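Diacylglycerol O-acyltransferase (Marinobacter hydrocarbonoclasticus, PDB 6CHJ) probably transfers the acyl group of an acyl-CoA to a 1,2-diacylglycerol to make triacylglycerol, and is also known as a wax ester synthase. Local coordinates at residues B[362-366]-B[405-409]; B[355-359]-B[371-375]; B[158-163]-B[389-393]; B[321-326]-B[448-452]. All blocks are in the same frame, centred on the assembly; numbering follows the deposited sequence.

Contact 1 (B[362-366]-B[405-409])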
loop_
_atom_site.group_PDB
_atom_site.type_symbol
_atom_site.label_atom_id
_atom_site.label_comp_id
_atom_site.label_asym_id
_atom_site.label_seq_id
_atom_site.Cartn_x
_atom_site.Cartn_y
_atom_site.Cartn_z
ATOM N N HIS B 362 12.994 -16.244 19.442
ATOM C CA HIS B 362 13.566 -14.902 19.471
ATOM C C HIS B 362 12.919 -13.993 18.422
ATOM O O HIS B 362 12.625 -12.832 18.721
ATOM C CB HIS B 362 15.072 -14.923 19.267
ATOM C CG HIS B 362 15.678 -13.555 19.316
ATOM N ND1 HIS B 362 15.389 -12.657 20.325
ATOM C CD2 HIS B 362 16.519 -12.913 18.468
ATOM C CE1 HIS B 362 16.041 -11.529 20.108
ATOM N NE2 HIS B 362 16.735 -11.658 18.986
ATOM N N LEU B 363 12.737 -14.494 17.186
ATOM C CA LEU B 363 12.040 -13.733 16.140
ATOM C C LEU B 363 10.679 -13.240 16.621
ATOM O O LEU B 363 10.363 -12.050 16.506
ATOM C CB LEU B 363 11.871 -14.589 14.882
ATOM C CG LEU B 363 13.242 -14.806 14.245
ATOM C CD1 LEU B 363 13.231 -15.912 13.217
ATOM C CD2 LEU B 363 13.725 -13.494 13.642
ATOM N N LEU B 364 9.889 -14.149 17.216
ATOM C CA LEU B 364 8.532 -13.825 17.638
ATOM C C LEU B 364 8.509 -12.824 18.787
ATOM O O LEU B 364 7.573 -12.019 18.896
ATOM C CB LEU B 364 7.801 -15.106 18.052
ATOM C CG LEU B 364 7.207 -15.941 16.913
ATOM C CD1 LEU B 364 6.813 -17.327 17.415
ATOM C CD2 LEU B 364 6.004 -15.224 16.272
ATOM N N THR B 365 9.502 -12.873 19.672
ATOM C CA THR B 365 9.379 -12.123 20.916
ATOM C C THR B 365 10.434 -11.055 21.127
ATOM O O THR B 365 10.152 -10.076 21.830
ATOM C CB THR B 365 9.390 -13.067 22.131
ATOM O OG1 THR B 365 10.729 -13.522 22.390
ATOM C CG2 THR B 365 8.427 -14.258 21.920
ATOM N N GLY B 366 11.624 -11.190 20.529
ATOM C CA GLY B 366 12.701 -10.270 20.834
ATOM C C GLY B 366 13.214 -10.372 22.258
ATOM O O GLY B 366 13.889 -9.451 22.726
ATOM N N MET B 405 11.285 -9.323 8.282
ATOM C CA MET B 405 10.632 -9.523 9.566
ATOM C C MET B 405 11.327 -8.658 10.608
ATOM O O MET B 405 12.497 -8.286 10.443
ATOM C CB MET B 405 10.735 -10.982 10.036
ATOM C CG MET B 405 9.678 -11.894 9.520
ATOM S SD MET B 405 9.860 -13.470 10.348
ATOM C CE MET B 405 9.713 -12.933 12.076
ATOM N N ASP B 406 10.600 -8.366 11.701
ATOM C CA ASP B 406 11.233 -7.944 12.947
ATOM C C ASP B 406 12.427 -8.846 13.239
ATOM O O ASP B 406 12.289 -10.071 13.280
ATOM C CB ASP B 406 10.241 -8.039 14.117
ATOM C CG ASP B 406 9.388 -6.783 14.312
ATOM O OD1 ASP B 406 9.651 -5.724 13.704
ATOM O OD2 ASP B 406 8.435 -6.867 15.107
ATOM N N ARG B 407 13.599 -8.234 13.429
ATOM C CA ARG B 407 14.884 -8.883 13.715
ATOM C C ARG B 407 15.449 -9.675 12.533
ATOM O O ARG B 407 16.444 -10.399 12.703
ATOM C CB ARG B 407 14.823 -9.767 14.981
ATOM C CG ARG B 407 14.807 -8.934 16.288
ATOM C CD ARG B 407 14.160 -9.651 17.500
ATOM N NE ARG B 407 12.743 -10.027 17.346
ATOM C CZ ARG B 407 11.700 -9.283 17.720
ATOM N NH1 ARG B 407 10.472 -9.747 17.567
ATOM N NH2 ARG B 407 11.879 -8.083 18.250
ATOM N N LEU B 408 14.855 -9.541 11.319
ATOM C CA LEU B 408 15.497 -9.904 10.041
ATOM C C LEU B 408 15.223 -8.760 9.050
ATOM O O LEU B 408 14.442 -8.886 8.108
ATOM C CB LEU B 408 14.995 -11.245 9.488
ATOM C CG LEU B 408 15.365 -12.487 10.294
ATOM C CD1 LEU B 408 14.508 -13.708 9.903
ATOM C CD2 LEU B 408 16.863 -12.779 10.135
ATOM N N ALA B 409 15.906 -7.625 9.242
ATOM C CA ALA B 409 15.652 -6.461 8.397
ATOM C C ALA B 409 15.951 -6.736 6.926
ATOM O O ALA B 409 15.313 -6.135 6.052
ATOM C CB ALA B 409 16.463 -5.263 8.886
#

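Contact 2 (B[355-359]-B[371-375])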
loop_
_atom_site.group_PDB
_atom_site.type_symbol
_atom_site.label_atom_id
_atom_site.label_comp_id
_atom_site.label_asym_id
_atom_site.label_seq_id
_atom_site.Cartn_x
_atom_site.Cartn_y
_atom_site.Cartn_z
ATOM N N THR B 355 16.654 -27.484 15.911
ATOM C CA THR B 355 17.739 -26.506 15.898
ATOM C C THR B 355 17.199 -25.076 15.888
ATOM O O THR B 355 17.754 -24.192 16.552
ATOM C CB THR B 355 18.642 -26.753 14.680
ATOM O OG1 THR B 355 19.261 -28.038 14.793
ATOM C CG2 THR B 355 19.736 -25.704 14.571
ATOM N N LEU B 356 16.102 -24.833 15.162
ATOM C CA LEU B 356 15.618 -23.479 14.902
ATOM C C LEU B 356 14.566 -22.998 15.892
ATOM O O LEU B 356 14.227 -21.808 15.869
ATOM C CB LEU B 356 15.043 -23.391 13.490
ATOM C CG LEU B 356 16.051 -23.724 12.392
ATOM C CD1 LEU B 356 15.401 -23.707 11.027
ATOM C CD2 LEU B 356 17.206 -22.757 12.446
ATOM N N ALA B 357 14.038 -23.879 16.745
ATOM C CA ALA B 357 13.045 -23.462 17.733
ATOM C C ALA B 357 13.498 -22.299 18.605
ATOM O O ALA B 357 12.664 -21.424 18.889
ATOM C CB ALA B 357 12.639 -24.653 18.621
ATOM N N PRO B 358 14.742 -22.235 19.093
ATOM C CA PRO B 358 15.152 -21.020 19.821
ATOM C C PRO B 358 15.153 -19.781 18.944
ATOM O O PRO B 358 14.779 -18.702 19.415
ATOM C CB PRO B 358 16.565 -21.360 20.318
ATOM C CG PRO B 358 16.646 -22.855 20.258
ATOM C CD PRO B 358 15.806 -23.262 19.109
ATOM N N ALA B 359 15.577 -19.900 17.684
ATOM C CA ALA B 359 15.523 -18.746 16.794
ATOM C C ALA B 359 14.081 -18.292 16.578
ATOM O O ALA B 359 13.800 -17.085 16.551
ATOM C CB ALA B 359 16.203 -19.067 15.460
ATOM N N TRP B 371 19.792 -16.145 21.173
ATOM C CA TRP B 371 19.253 -17.214 20.336
ATOM C C TRP B 371 19.060 -16.787 18.875
ATOM O O TRP B 371 18.479 -17.552 18.101
ATOM C CB TRP B 371 17.915 -17.746 20.912
ATOM C CG TRP B 371 18.062 -18.579 22.195
ATOM C CD1 TRP B 371 19.230 -19.061 22.729
ATOM C CD2 TRP B 371 17.011 -19.005 23.096
ATOM N NE1 TRP B 371 18.974 -19.739 23.892
ATOM C CE2 TRP B 371 17.628 -19.723 24.146
ATOM C CE3 TRP B 371 15.622 -18.845 23.118
ATOM C CZ2 TRP B 371 16.899 -20.286 25.204
ATOM C CZ3 TRP B 371 14.898 -19.410 24.179
ATOM C CH2 TRP B 371 15.543 -20.121 25.199
ATOM N N GLN B 372 19.537 -15.593 18.487
ATOM C CA GLN B 372 19.297 -15.087 17.133
ATOM C C GLN B 372 19.652 -16.124 16.063
ATOM O O GLN B 372 18.898 -16.303 15.101
ATOM C CB GLN B 372 20.078 -13.784 16.913
ATOM C CG GLN B 372 20.075 -13.264 15.465
ATOM C CD GLN B 372 18.781 -12.572 15.081
ATOM O OE1 GLN B 372 18.268 -11.733 15.826
ATOM N NE2 GLN B 372 18.234 -12.935 13.919
ATOM N N THR B 373 20.800 -16.804 16.215
ATOM C CA THR B 373 21.197 -17.980 15.433
ATOM C C THR B 373 21.567 -17.669 13.980
ATOM O O THR B 373 22.411 -18.349 13.384
ATOM C CB THR B 373 20.083 -19.041 15.470
ATOM O OG1 THR B 373 19.639 -19.231 16.819
ATOM C CG2 THR B 373 20.565 -20.368 14.905
ATOM N N PHE B 374 20.926 -16.682 13.367
ATOM C CA PHE B 374 21.388 -16.265 12.059
ATOM C C PHE B 374 21.025 -14.807 11.863
ATOM O O PHE B 374 20.026 -14.320 12.393
ATOM C CB PHE B 374 20.839 -17.146 10.917
ATOM C CG PHE B 374 19.337 -17.242 10.867
ATOM C CD1 PHE B 374 18.599 -16.336 10.118
ATOM C CD2 PHE B 374 18.666 -18.275 11.526
ATOM C CE1 PHE B 374 17.207 -16.430 10.050
ATOM C CE2 PHE B 374 17.276 -18.384 11.462
ATOM C CZ PHE B 374 16.542 -17.456 10.721
ATOM N N ASN B 375 21.867 -14.110 11.113
ATOM C CA ASN B 375 21.671 -12.684 10.939
ATOM C C ASN B 375 20.904 -12.350 9.676
ATOM O O ASN B 375 20.340 -11.255 9.595
ATOM C CB ASN B 375 23.023 -11.971 10.938
ATOM C CG ASN B 375 23.852 -12.292 12.183
ATOM O OD1 ASN B 375 24.592 -13.275 12.210
ATOM N ND2 ASN B 375 23.729 -11.458 13.208
#

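Contact 3 (B[158-163]-B[389-393])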
loop_
_atom_site.group_PDB
_atom_site.type_symbol
_atom_site.label_atom_id
_atom_site.label_comp_id
_atom_site.label_asym_id
_atom_site.label_seq_id
_atom_site.Cartn_x
_atom_site.Cartn_y
_atom_site.Cartn_z
ATOM N N GLU B 158 6.002 -16.961 -31.092
ATOM C CA GLU B 158 4.665 -17.289 -30.609
ATOM C C GLU B 158 3.991 -16.075 -29.977
ATOM O O GLU B 158 4.650 -15.249 -29.336
ATOM C CB GLU B 158 4.743 -18.420 -29.584
ATOM C CG GLU B 158 3.414 -18.724 -28.923
ATOM C CD GLU B 158 3.549 -19.694 -27.785
ATOM O OE1 GLU B 158 4.692 -20.113 -27.505
ATOM O OE2 GLU B 158 2.513 -20.045 -27.176
ATOM N N HIS B 159 2.668 -15.971 -30.149
ATOM C CA HIS B 159 1.907 -14.868 -29.579
ATOM C C HIS B 159 0.633 -15.408 -28.925
ATOM O O HIS B 159 0.400 -16.629 -28.862
ATOM C CB HIS B 159 1.625 -13.803 -30.640
ATOM C CG HIS B 159 2.798 -12.907 -30.919
ATOM N ND1 HIS B 159 4.030 -13.388 -31.315
ATOM C CD2 HIS B 159 2.931 -11.561 -30.843
ATOM C CE1 HIS B 159 4.868 -12.377 -31.474
ATOM N NE2 HIS B 159 4.225 -11.256 -31.196
ATOM N N GLY B 160 -0.162 -14.482 -28.384
ATOM C CA GLY B 160 -1.397 -14.827 -27.684
ATOM C C GLY B 160 -1.213 -15.665 -26.433
ATOM O O GLY B 160 -2.016 -16.584 -26.187
ATOM N N MET B 161 -0.127 -15.386 -25.630
ATOM C CA MET B 161 0.113 -16.129 -24.395
ATOM C C MET B 161 -0.639 -15.503 -23.222
ATOM O O MET B 161 -0.723 -14.273 -23.123
ATOM C CB MET B 161 1.597 -16.160 -24.061
ATOM C CG MET B 161 2.364 -17.353 -24.619
ATOM S SD MET B 161 4.110 -16.916 -24.778
ATOM C CE MET B 161 4.117 -16.300 -26.445
ATOM N N PRO B 162 -1.145 -16.337 -22.318
ATOM C CA PRO B 162 -1.974 -15.839 -21.212
ATOM C C PRO B 162 -1.164 -15.036 -20.208
ATOM O O PRO B 162 0.079 -15.020 -20.251
ATOM C CB PRO B 162 -2.517 -17.126 -20.562
ATOM C CG PRO B 162 -2.221 -18.221 -21.516
ATOM C CD PRO B 162 -1.025 -17.804 -22.301
ATOM N N PRO B 163 -1.843 -14.344 -19.293
ATOM C CA PRO B 163 -1.187 -13.795 -18.104
ATOM C C PRO B 163 -1.218 -14.778 -16.931
ATOM O O PRO B 163 -1.935 -15.782 -16.939
ATOM C CB PRO B 163 -2.032 -12.549 -17.804
ATOM C CG PRO B 163 -3.414 -12.925 -18.294
ATOM C CD PRO B 163 -3.188 -13.771 -19.513
ATOM N N TYR B 389 10.507 -15.561 -23.479
ATOM C CA TYR B 389 9.749 -14.486 -24.103
ATOM C C TYR B 389 8.311 -14.567 -23.625
ATOM O O TYR B 389 7.788 -15.661 -23.384
ATOM C CB TYR B 389 9.795 -14.552 -25.653
ATOM C CG TYR B 389 11.195 -14.680 -26.220
ATOM C CD1 TYR B 389 11.858 -15.907 -26.218
ATOM C CD2 TYR B 389 11.868 -13.573 -26.734
ATOM C CE1 TYR B 389 13.137 -16.033 -26.705
ATOM C CE2 TYR B 389 13.158 -13.696 -27.234
ATOM C CZ TYR B 389 13.784 -14.931 -27.209
ATOM O OH TYR B 389 15.057 -15.078 -27.693
ATOM N N TRP B 390 7.694 -13.398 -23.457
ATOM C CA TRP B 390 6.247 -13.265 -23.310
ATOM C C TRP B 390 5.763 -12.601 -24.586
ATOM O O TRP B 390 6.137 -11.456 -24.863
ATOM C CB TRP B 390 5.861 -12.435 -22.085
ATOM C CG TRP B 390 4.418 -12.629 -21.617
ATOM C CD1 TRP B 390 3.672 -13.786 -21.678
ATOM C CD2 TRP B 390 3.573 -11.646 -20.993
ATOM N NE1 TRP B 390 2.418 -13.572 -21.137
ATOM C CE2 TRP B 390 2.334 -12.269 -20.714
ATOM C CE3 TRP B 390 3.745 -10.298 -20.642
ATOM C CZ2 TRP B 390 1.277 -11.588 -20.107
ATOM C CZ3 TRP B 390 2.692 -9.622 -20.043
ATOM C CH2 TRP B 390 1.474 -10.269 -19.784
ATOM N N ASN B 391 4.961 -13.336 -25.360
ATOM C CA ASN B 391 4.439 -12.894 -26.658
ATOM C C ASN B 391 5.465 -12.055 -27.417
ATOM O O ASN B 391 5.197 -10.933 -27.858
ATOM C CB ASN B 391 3.118 -12.160 -26.467
ATOM C CG ASN B 391 2.085 -13.028 -25.767
ATOM O OD1 ASN B 391 1.682 -14.057 -26.294
ATOM N ND2 ASN B 391 1.691 -12.641 -24.552
ATOM N N GLY B 392 6.679 -12.615 -27.536
ATOM C CA GLY B 392 7.779 -11.977 -28.229
ATOM C C GLY B 392 8.503 -10.893 -27.460
ATOM O O GLY B 392 9.444 -10.299 -27.999
ATOM N N ALA B 393 8.099 -10.597 -26.228
ATOM C CA ALA B 393 8.864 -9.694 -25.380
ATOM C C ALA B 393 9.895 -10.529 -24.627
ATOM O O ALA B 393 9.535 -11.440 -23.874
ATOM C CB ALA B 393 7.956 -8.930 -24.416
#

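Contact 4 (B[321-326]-B[448-452])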
loop_
_atom_site.group_PDB
_atom_site.type_symbol
_atom_site.label_atom_id
_atom_site.label_comp_id
_atom_site.label_asym_id
_atom_site.label_seq_id
_atom_site.Cartn_x
_atom_site.Cartn_y
_atom_site.Cartn_z
ATOM N N GLU B 321 40.944 -10.514 3.574
ATOM C CA GLU B 321 41.232 -10.849 2.188
ATOM C C GLU B 321 40.088 -11.658 1.583
ATOM O O GLU B 321 39.449 -12.483 2.249
ATOM C CB GLU B 321 42.553 -11.618 2.059
ATOM C CG GLU B 321 43.176 -11.472 0.668
ATOM C CD GLU B 321 43.735 -12.783 0.137
ATOM O OE1 GLU B 321 43.796 -13.766 0.920
ATOM O OE2 GLU B 321 44.105 -12.835 -1.063
ATOM N N ALA B 322 39.842 -11.414 0.296
ATOM C CA ALA B 322 38.687 -12.000 -0.370
ATOM C C ALA B 322 38.885 -13.493 -0.626
ATOM O O ALA B 322 37.961 -14.292 -0.419
ATOM C CB ALA B 322 38.411 -11.240 -1.668
ATOM N N GLY B 323 40.074 -13.892 -1.088
ATOM C CA GLY B 323 40.322 -15.308 -1.328
ATOM C C GLY B 323 40.249 -16.136 -0.057
ATOM O O GLY B 323 39.736 -17.256 -0.058
ATOM N N GLU B 324 40.746 -15.592 1.045
ATOM C CA GLU B 324 40.610 -16.263 2.330
ATOM C C GLU B 324 39.134 -16.447 2.699
ATOM O O GLU B 324 38.705 -17.546 3.087
ATOM C CB GLU B 324 41.350 -15.451 3.390
ATOM C CG GLU B 324 41.666 -16.210 4.648
ATOM C CD GLU B 324 42.139 -15.293 5.750
ATOM O OE1 GLU B 324 41.979 -15.661 6.941
ATOM O OE2 GLU B 324 42.656 -14.199 5.421
ATOM N N ARG B 325 38.335 -15.378 2.545
ATOM C CA ARG B 325 36.921 -15.440 2.914
ATOM C C ARG B 325 36.149 -16.419 2.032
ATOM O O ARG B 325 35.367 -17.232 2.543
ATOM C CB ARG B 325 36.289 -14.053 2.854
ATOM C CG ARG B 325 35.086 -13.929 3.785
ATOM C CD ARG B 325 34.431 -12.561 3.728
ATOM N NE ARG B 325 35.429 -11.501 3.783
ATOM C CZ ARG B 325 35.728 -10.705 2.761
ATOM N NH1 ARG B 325 35.106 -10.849 1.594
ATOM N NH2 ARG B 325 36.652 -9.771 2.911
ATOM N N LEU B 326 36.374 -16.384 0.718
ATOM C CA LEU B 326 35.710 -17.352 -0.145
ATOM C C LEU B 326 35.981 -18.788 0.313
ATOM O O LEU B 326 35.048 -19.588 0.446
ATOM C CB LEU B 326 36.146 -17.143 -1.590
ATOM C CG LEU B 326 35.835 -18.280 -2.556
ATOM C CD1 LEU B 326 34.336 -18.427 -2.760
ATOM C CD2 LEU B 326 36.561 -18.030 -3.899
ATOM N N GLU B 448 37.125 -8.058 -6.490
ATOM C CA GLU B 448 38.277 -8.273 -5.615
ATOM C C GLU B 448 38.824 -9.683 -5.784
ATOM O O GLU B 448 40.042 -9.887 -5.856
ATOM C CB GLU B 448 37.890 -8.033 -4.158
ATOM C CG GLU B 448 37.997 -6.595 -3.688
ATOM C CD GLU B 448 38.076 -6.499 -2.179
ATOM O OE1 GLU B 448 38.253 -7.560 -1.544
ATOM O OE2 GLU B 448 37.979 -5.378 -1.626
ATOM N N LEU B 449 37.930 -10.677 -5.819
ATOM C CA LEU B 449 38.340 -12.033 -6.167
ATOM C C LEU B 449 38.967 -12.075 -7.556
ATOM O O LEU B 449 39.943 -12.797 -7.784
ATOM C CB LEU B 449 37.145 -12.987 -6.096
ATOM C CG LEU B 449 36.575 -13.319 -4.718
ATOM C CD1 LEU B 449 35.306 -14.204 -4.839
ATOM C CD2 LEU B 449 37.643 -13.995 -3.893
ATOM N N GLU B 450 38.426 -11.308 -8.504
ATOM C CA GLU B 450 38.982 -11.363 -9.853
ATOM C C GLU B 450 40.390 -10.769 -9.907
ATOM O O GLU B 450 41.282 -11.341 -10.538
ATOM C CB GLU B 450 38.069 -10.651 -10.827
ATOM C CG GLU B 450 36.916 -11.472 -11.351
ATOM C CD GLU B 450 35.954 -10.554 -12.055
ATOM O OE1 GLU B 450 35.861 -9.393 -11.594
ATOM O OE2 GLU B 450 35.341 -10.957 -13.067
ATOM N N LEU B 451 40.605 -9.613 -9.263
ATOM C CA LEU B 451 41.948 -9.042 -9.186
ATOM C C LEU B 451 42.910 -10.013 -8.520
ATOM O O LEU B 451 43.953 -10.355 -9.086
ATOM C CB LEU B 451 41.932 -7.725 -8.411
ATOM C CG LEU B 451 41.177 -6.507 -8.938
ATOM C CD1 LEU B 451 40.793 -5.588 -7.781
ATOM C CD2 LEU B 451 42.009 -5.763 -9.972
ATOM N N ASN B 452 42.553 -10.489 -7.320
ATOM C CA ASN B 452 43.421 -11.358 -6.530
ATOM C C ASN B 452 43.948 -12.542 -7.325
ATOM O O ASN B 452 45.026 -13.067 -7.015
ATOM C CB ASN B 452 42.668 -11.874 -5.302
ATOM C CG ASN B 452 42.719 -10.903 -4.137
ATOM O OD1 ASN B 452 43.129 -9.750 -4.298
ATOM N ND2 ASN B 452 42.296 -11.364 -2.951
#

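Contact 1 (B[362-366]-B[405-409])
Leu363, in the last turn of helix 345-365, has its CA 6.1 Å from the CA of Arg407, which sits third in a type II beta turn running from Met405 to Leu408. This turn sends an arginine to the C-terminal end of a helix, within the C-terminal family domain. Carbonyls at this end of a helix lack the next turn's N-H groups, so a long cationic side chain suits them. NH1 of Arg407 gives a nearly straight bond (170°) to O of Leu363 at 2.5 Å, with the acceptor in the guanidinium plane, and NE adds a weak second bond to the same oxygen. A bend about the CG-CD bond (chi3 -61°) turns the guanidinium toward the carbonyl of Leu363. One guanidinium face lies against Gly366, whose N stands over its centre, while CB of Asp406 covers part of the opposite face. Gly366 suits its place twice: its phi is positive, and a side chain would run into NH2 of Arg407. With a leucine in place of Arg407, the carbonyl of Leu363 would probably lose the arginine N-H groups that grip it, and the backbone of Gly366 its flat support. Apolar contacts flank the polar centre: CB of Leu363 touches CE of Met405 at 3.9 Å, and CD2 of Leu363 meets CD1 of Leu408 at 3.8 Å, the two leucines crossing at about a right angle. ND1 of His362 is hydrogen-bonded to N of Ala368, just beyond the segment, which helps fix the imidazole. Over one face of that ring lies CD of Arg407, 3.6 Å from NE2 of His362 in a CH-pi contact.

Contact 2 (B[355-359]-B[371-375])
Pro358 and Ala359, near the end of helix 345-365, pack against Trp371 and Thr373, and CA of Ala359 comes 5.3 Å from CA of Gln372. Here the chain leaving a helix folds back along its last turns before entering a strand, 376-380, of the C-terminal family domain. The tight part centres on Ala359. Its CA approaches O of Trp371 at 3.4 Å in a CA-H...O contact, and its CB lies 3.7 Å from OG1 of Thr373. The small alanine lets the backbone of the returning chain come this near. OG1 of Thr373 also turns back to O of Trp371, beside the backbone N of its own residue (chi1 -48°), although the modelled separation is too short to be trusted in detail. Pro358, which has no N-H to give to the preceding helical turn where the helix kinks, offers a rigid apolar ring instead. Its CB stands over one face of the indole, 3.7 Å from CD2 of Trp371, in a CH-pi contact with the five-membered ring. With an alanine in place of Trp371, the CB of Pro358 would probably lose its flat cover and a gap would open beside the helix. Pro358 and Trp371 are partly exposed but closely packed; the looser part is at the other end, where CD2 of Leu356 is 4.5 Å from CE2 of Phe374. That buried phenyl group finds a further partner in Phe292, ring edge to face. Around the contact, Ile211 of helix 200-212 touches Trp371, while Leu312 of strand 310-314 touches Thr373 and Phe374.

Contact 3 (B[158-163]-B[389-393])
Tyr389 touches the loop 158-163 through its backbone, with O lying 4.1 Å from SD of Met161. Trp390 follows with the first strong polar link: NE1 donates to O of Pro162 at 2.9 Å (N-H...O angle 153°), and the acceptor lies near the ring plane at the indole's edge. CG of Trp390 stands anti to the backbone N (chi1 -161°), which carries the indole toward Pro162 and Pro163; there CZ2 meets CB of Pro163 at 4.1 Å. The buried ring also packs on Leu43 and Leu47 of helix 39-49, so a large aromatic with one N-H fits well. Asn391 uses both ends of its amide on one residue. Its ND2 donates to O of Met161 at 3.2 Å in an almost straight bond, while OD1 accepts from N of Met161 at a modelled distance too short to be exact. The methyl of Met161 folds back over this amide, CE lying 3.3 Å from OD1 of Asn391. O of Asn391 itself stands above one face of the His159 ring, 3.5 Å from NE2. At Gly392 a side chain would press on CE1 of His159, and positive phi favours glycine too. Ala393 closes the turn, its N and O both bonded to the backbone of Trp390. Asn-Gly at the middle of a type I' turn is the classic signature of a two-residue beta hairpin, here joining strands 389-390 and 393-401 at a sheet edge.

Contact 4 (B[321-326]-B[448-452])
Ala322 and Leu449 form the centre of this contact, with CB of Ala322 3.6 Å from CD2 of Leu449. CD2 of Leu449 also rests on the helix backbone, 3.5 Å from O of Ala322 and close to N of Gly323; small residues let the leucine come down this far. The other branch of Leu449, CD1, meets CD2 of Leu326 at 4.1 Å, the two side chains crossing at about a right angle. At the margins polar groups come in over apolar ones. OE1 of Glu448 reaches CB of Ala322 at 3.7 Å through a chain that is extended beyond CG. ND2 of Asn452 approaches OE2 of Glu321 at 3.0 Å, but the angle is too poor for a hydrogen bond. Glu321 holds the N-cap position of helix 322-338, where a negative charge would probably be favoured by the helix end. In the next shell, helix 248-258 supports both sides: Val254 packs on Leu449, and Tyr258 touches Leu326 while its hydroxyl is hydrogen-bonded to O of Leu449. Helix 262-280 adds Ala268 against Leu326. Arg250 holds the far flank of helix 437-453 through a salt bridge to Glu450. The local axes of 322-326 and 448-452 approach to 9.7 Å and cross at -113°, a steep helix-helix packing in which small residues on one helix receive a leucine from the other, within the C-terminal family domain.

In the fold
From the N terminus, 158-163 comes first, in the catalytic domain, and 389-393 closes contact 3, which joins the loop after helix 141-150 to a hairpin of the C-terminal domain. Contact 4 starts next at 321-326 and closes last, at 448-452, so it crosses contact 3; it joins helix 322-338 to helix 437-453. Within its span lie contacts 1 and 2, which share helix 345-365, cross each other and touch, with centres about 10 Å apart. Contact 2 falls wholly within the span of contact 3, whereas contact 1 crosses it. Contacts 1 and 2 secure the shared helix to the loops leading into strands 410-417 and 376-380; contact 3 lies about 41 Å from contact 1, centre to centre.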